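Local coordinates for B12-binding domain-containing protein (Kitasatospora setae, PDB 6WTE), which is the cobalamin-binding radical SAM methyltransferase TsrM, which carries a [4Fe-4S] cluster and works by non-radical catalysis, at residues Met256-Ala261 / Asn298-Leu303; Ile288-Arg292 / Ala323-Cys327. All blocks are in the same frame, centred on the assembly; numbering follows the deposited sequence.

Interaction 1 (Met256-Ala261 / Asn298-Leu303); sequences MESLAA and NPLNRL
Pro299 lays its ring, in the C-gamma endo pucker, over the last turn of helix 249-261: its CG lies 3.7 Å from Glu257 O and 4.0 Å from Ala261 CB, and its CB lies 3.7 Å from Ala260 CB. Segment 256-261 is regular helix, with Ala260 N bonded to Met256 O and Ala261 N to Glu257 O. Opposite it, residues 299-301 form a 3-10 turn that leads toward strand 304-309. Ala260 faces Pro299 with 5.4 Å between their CA atoms, and Glu257 faces Leu300 at 5.7 Å. The turn is opened by an Asx turn, in which Asn298 OD1 accepts from Leu300 N at 2.9 Å; with Asn298 in the t rotamer, ND2 donates across to Glu257 OE1 at 3.1 Å. Glu257, extended with chi1 and chi2 both t, brings the same oxygen to Arg291 of helix 278-294 in a salt bridge. Deeper in, Leu300 (mt) sets CD2 4.1 Å from Met256 CB, while Met256 (mtp) carries CE to within 3.8 Å of CD2 of Leu303 (tp). Ile288 of helix 278-294 packs on both Met256 and Leu303. Such an approach shows how, in the partial TIM barrel of the radical SAM core, the C-terminal end of one helix meets the loop between the next helix, 278-294, and strand 304-309. About 372 Å² is buried, mostly apolar, with one polar point at which a single carboxylate oxygen of Glu257 takes both an amide and a guanidinium, so that its charge is met within the contact's surroundings.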
loop_
_atom_site.group_PDB
_atom_site.type_symbol
_atom_site.label_atom_id
_atom_site.label_comp_id
_atom_site.label_asym_id
_atom_site.label_seq_id
_atom_site.Cartn_x
_atom_site.Cartn_y
_atom_site.Cartn_z
ATOM N N MET A 256 -16.755 5.087 10.290
ATOM C CA MET A 256 -17.504 4.409 9.237
ATOM C C MET A 256 -18.913 4.966 9.128
ATOM O O MET A 256 -19.438 5.129 8.022
ATOM C CB MET A 256 -17.556 2.906 9.505
ATOM C CG MET A 256 -16.191 2.260 9.530
ATOM S SD MET A 256 -16.268 0.523 9.992
ATOM C CE MET A 256 -16.977 -0.187 8.505
ATOM N N GLU A 257 -19.538 5.260 10.270
ATOM C CA GLU A 257 -20.881 5.824 10.253
ATOM C C GLU A 257 -20.876 7.201 9.606
ATOM O O GLU A 257 -21.785 7.535 8.839
ATOM C CB GLU A 257 -21.437 5.892 11.677
ATOM C CG GLU A 257 -22.927 6.166 11.759
ATOM C CD GLU A 257 -23.440 6.123 13.182
ATOM O OE1 GLU A 257 -23.115 5.158 13.908
ATOM O OE2 GLU A 257 -24.174 7.052 13.575
ATOM N N SER A 258 -19.841 8.003 9.888
ATOM C CA SER A 258 -19.726 9.326 9.279
ATOM C C SER A 258 -19.572 9.226 7.768
ATOM O O SER A 258 -20.191 9.994 7.021
ATOM C CB SER A 258 -18.541 10.083 9.880
ATOM O OG SER A 258 -18.434 11.377 9.304
ATOM N N LEU A 259 -18.751 8.284 7.298
ATOM C CA LEU A 259 -18.646 8.040 5.863
ATOM C C LEU A 259 -20.001 7.662 5.273
ATOM O O LEU A 259 -20.444 8.244 4.275
ATOM C CB LEU A 259 -17.623 6.938 5.598
ATOM C CG LEU A 259 -16.165 7.304 5.877
ATOM C CD1 LEU A 259 -15.250 6.094 5.706
ATOM C CD2 LEU A 259 -15.746 8.445 4.955
ATOM N N ALA A 260 -20.688 6.700 5.898
ATOM C CA ALA A 260 -21.964 6.240 5.360
ATOM C C ALA A 260 -23.001 7.354 5.347
ATOM O O ALA A 260 -23.846 7.403 4.445
ATOM C CB ALA A 260 -22.483 5.052 6.168
ATOM N N ALA A 261 -22.951 8.252 6.330
ATOM C CA ALA A 261 -23.912 9.349 6.378
ATOM C C ALA A 261 -23.769 10.271 5.174
ATOM O O ALA A 261 -24.757 10.872 4.735
ATOM C CB ALA A 261 -23.747 10.135 7.679
ATOM N N ASN A 298 -29.836 4.304 11.006
ATOM C CA ASN A 298 -28.386 4.405 11.029
ATOM C C ASN A 298 -27.851 4.099 9.634
ATOM O O ASN A 298 -28.187 3.047 9.064
ATOM C CB ASN A 298 -27.795 3.452 12.067
ATOM C CG ASN A 298 -26.309 3.682 12.295
ATOM O OD1 ASN A 298 -25.523 3.723 11.351
ATOM N ND2 ASN A 298 -25.922 3.852 13.554
ATOM N N PRO A 299 -27.050 4.990 9.039
ATOM C CA PRO A 299 -26.610 4.780 7.650
ATOM C C PRO A 299 -25.730 3.562 7.468
ATOM O O PRO A 299 -25.525 3.141 6.322
ATOM C CB PRO A 299 -25.844 6.072 7.324
ATOM C CG PRO A 299 -25.382 6.572 8.649
ATOM C CD PRO A 299 -26.485 6.224 9.614
ATOM N N LEU A 300 -25.196 2.994 8.550
ATOM C CA LEU A 300 -24.480 1.727 8.453
ATOM C C LEU A 300 -25.368 0.598 7.953
ATOM O O LEU A 300 -24.845 -0.455 7.572
ATOM C CB LEU A 300 -23.890 1.348 9.811
ATOM C CG LEU A 300 -22.751 2.225 10.331
ATOM C CD1 LEU A 300 -22.384 1.828 11.749
ATOM C CD2 LEU A 300 -21.543 2.132 9.422
ATOM N N ASN A 301 -26.691 0.777 7.946
ATOM C CA ASN A 301 -27.553 -0.244 7.378
ATOM C C ASN A 301 -27.406 -0.368 5.867
ATOM O O ASN A 301 -27.892 -1.349 5.295
ATOM C CB ASN A 301 -29.006 0.027 7.757
ATOM C CG ASN A 301 -29.329 -0.470 9.147
ATOM O OD1 ASN A 301 -29.444 -1.676 9.369
ATOM N ND2 ASN A 301 -29.471 0.451 10.094
ATOM N N ARG A 302 -26.742 0.583 5.211
ATOM C CA ARG A 302 -26.431 0.471 3.792
ATOM C C ARG A 302 -24.941 0.245 3.547
ATOM O O ARG A 302 -24.482 0.361 2.406
ATOM C CB ARG A 302 -26.921 1.718 3.047
ATOM C CG ARG A 302 -28.442 1.896 3.107
ATOM C CD ARG A 302 -28.927 3.115 2.325
ATOM N NE ARG A 302 -28.380 4.358 2.856
ATOM C CZ ARG A 302 -28.834 4.973 3.944
ATOM N NH1 ARG A 302 -29.848 4.459 4.630
ATOM N NH2 ARG A 302 -28.271 6.102 4.352
ATOM N N LEU A 303 -24.182 -0.096 4.589
ATOM C CA LEU A 303 -22.747 -0.324 4.444
ATOM C C LEU A 303 -22.463 -1.484 3.498
ATOM O O LEU A 303 -23.144 -2.511 3.521
ATOM C CB LEU A 303 -22.122 -0.607 5.810
ATOM C CG LEU A 303 -20.663 -1.074 5.820
ATOM C CD1 LEU A 303 -19.737 0.054 5.375
ATOM C CD2 LEU A 303 -20.272 -1.593 7.201
#

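Interaction 2 (Ile288-Arg292 / Ala323-Cys327); sequences IVRRR and AAAGC
Ala325, Ala324 and Val289 carry most of this contact, in which the small side chains of Ala324 and Ala325 are met by Val289, consistent with the short distance between the backbones. Segment 288-292 is uninterrupted helix, Arg292 N bonding to Ile288 O at 3.0 Å; segment 323-327 is the last turn of helix 316-325 and its exit. The CA atoms of Val289 and Ala325 stand 5.0 Å apart, the closest backbone register of the pair. Val289 (chi1 t) directs CG2 at the Ala324-Ala325 peptide, 3.6 Å from both Ala324 CB and Ala325 N, and 4.0 Å from Ala325 CB. Ile288 (mt) adds its CG2, also 4.0 Å from Ala325 CB. Both helices are crossover connections of the beta-alpha-beta repeat in the radical SAM core: helix 278-294 links parallel strands 266-269 and 304-309, and helix 316-325 links 304-309 to 327-335, so the contact joins successive outer helices of the partial barrel. A Schellman motif ends the second helix. Gly326, at phi 107° and psi 18°, turns the chain toward strand 327-335; a CB here would press on the preceding carbonyl and stand 2.9 Å from Arg292 NH2. Arg292 (chi1 m, chi2 t, chi3 p) lays one face of its guanidinium over Ala324 O, Ala325 C and Gly326 N. Arg292 NE is 3.4 Å from Ala324 O and Arg292 NH2 3.2 Å from Ala325 O, at angles too poor for hydrogen bonds; NH2 makes a weak hydrogen bond to Leu300 O.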
loop_
_atom_site.group_PDB
_atom_site.type_symbol
_atom_site.label_atom_id
_atom_site.label_comp_id
_atom_site.label_asym_id
_atom_site.label_seq_id
_atom_site.Cartn_x
_atom_site.Cartn_y
_atom_site.Cartn_z
ATOM N N ILE A 288 -20.580 -3.046 14.622
ATOM C CA ILE A 288 -21.268 -2.589 13.417
ATOM C C ILE A 288 -22.667 -3.186 13.354
ATOM O O ILE A 288 -23.654 -2.494 13.071
ATOM C CB ILE A 288 -20.459 -2.949 12.160
ATOM C CG1 ILE A 288 -19.129 -2.191 12.129
ATOM C CG2 ILE A 288 -21.271 -2.645 10.914
ATOM C CD1 ILE A 288 -18.233 -2.643 10.995
ATOM N N VAL A 289 -22.763 -4.489 13.611
ATOM C CA VAL A 289 -24.054 -5.170 13.583
ATOM C C VAL A 289 -24.978 -4.604 14.649
ATOM O O VAL A 289 -26.172 -4.390 14.407
ATOM C CB VAL A 289 -23.852 -6.687 13.756
ATOM C CG1 VAL A 289 -25.189 -7.384 13.980
ATOM C CG2 VAL A 289 -23.142 -7.255 12.545
ATOM N N ARG A 290 -24.436 -4.338 15.839
ATOM C CA ARG A 290 -25.265 -3.832 16.926
ATOM C C ARG A 290 -25.859 -2.474 16.581
ATOM O O ARG A 290 -27.043 -2.230 16.834
ATOM C CB ARG A 290 -24.450 -3.734 18.216
ATOM C CG ARG A 290 -25.271 -3.297 19.422
ATOM C CD ARG A 290 -24.398 -2.788 20.563
ATOM N NE ARG A 290 -23.752 -1.514 20.244
ATOM C CZ ARG A 290 -24.362 -0.333 20.304
ATOM N NH1 ARG A 290 -25.636 -0.261 20.664
ATOM N NH2 ARG A 290 -23.701 0.778 20.000
ATOM N N ARG A 291 -25.064 -1.587 15.976
ATOM C CA ARG A 291 -25.593 -0.277 15.604
ATOM C C ARG A 291 -26.623 -0.391 14.492
ATOM O O ARG A 291 -27.649 0.303 14.514
ATOM C CB ARG A 291 -24.460 0.649 15.174
ATOM C CG ARG A 291 -23.519 1.029 16.291
ATOM C CD ARG A 291 -22.735 2.257 15.912
ATOM N NE ARG A 291 -21.609 2.467 16.808
ATOM C CZ ARG A 291 -20.805 3.521 16.756
ATOM N NH1 ARG A 291 -21.011 4.469 15.848
ATOM N NH2 ARG A 291 -19.793 3.622 17.605
ATOM N N ARG A 292 -26.365 -1.256 13.506
ATOM C CA ARG A 292 -27.319 -1.454 12.421
ATOM C C ARG A 292 -28.664 -1.913 12.963
ATOM O O ARG A 292 -29.721 -1.398 12.573
ATOM C CB ARG A 292 -26.764 -2.474 11.425
ATOM C CG ARG A 292 -25.700 -1.911 10.494
ATOM C CD ARG A 292 -24.974 -3.017 9.736
ATOM N NE ARG A 292 -25.891 -3.915 9.037
ATOM C CZ ARG A 292 -25.929 -4.073 7.716
ATOM N NH1 ARG A 292 -26.793 -4.917 7.170
ATOM N NH2 ARG A 292 -25.112 -3.386 6.938
ATOM N N ALA A 323 -21.051 -11.258 7.093
ATOM C CA ALA A 323 -22.319 -11.158 6.379
ATOM C C ALA A 323 -23.271 -10.207 7.090
ATOM O O ALA A 323 -23.891 -9.349 6.453
ATOM C CB ALA A 323 -22.953 -12.542 6.224
ATOM N N ALA A 324 -23.368 -10.316 8.417
ATOM C CA ALA A 324 -24.327 -9.503 9.153
ATOM C C ALA A 324 -23.940 -8.033 9.143
ATOM O O ALA A 324 -24.817 -7.163 9.207
ATOM C CB ALA A 324 -24.447 -10.010 10.591
ATOM N N ALA A 325 -22.642 -7.743 9.057
ATOM C CA ALA A 325 -22.149 -6.368 9.088
ATOM C C ALA A 325 -22.284 -5.648 7.752
ATOM O O ALA A 325 -22.163 -4.418 7.716
ATOM C CB ALA A 325 -20.680 -6.346 9.528
ATOM N N GLY A 326 -22.509 -6.367 6.664
ATOM C CA GLY A 326 -22.585 -5.773 5.349
ATOM C C GLY A 326 -21.399 -6.044 4.438
ATOM O O GLY A 326 -21.218 -5.314 3.451
ATOM N N CYS A 327 -20.588 -7.052 4.735
ATOM C CA CYS A 327 -19.481 -7.390 3.858
ATOM C C CYS A 327 -19.999 -7.879 2.511
ATOM O O CYS A 327 -20.858 -8.765 2.442
ATOM C CB CYS A 327 -18.608 -8.454 4.512
ATOM S SG CYS A 327 -17.165 -8.912 3.562
#

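Followed from the N terminus, the four segments alternate: 256-261, 288-292, 298-303, 323-327. Interaction 1 closes a loop across strand 266-269 and helix 278-294; interaction 2 starts within that loop, on the same helix, and closes beyond it, after strand 304-309. The two loops therefore cross, each taking in one strand of the barrel. Their centres are 10 Å apart and the contacts touch: besides the Glu257-Arg291 salt bridge, Asn301 ND2 makes a probable hydrogen bond to Arg292 O at 3.1 Å, and Leu303 CD2 packs 3.4 Å from Ala325 O. Loop 298-303 and the C-terminal parts of helices 249-261, 278-294 and 316-325 are thus brought together.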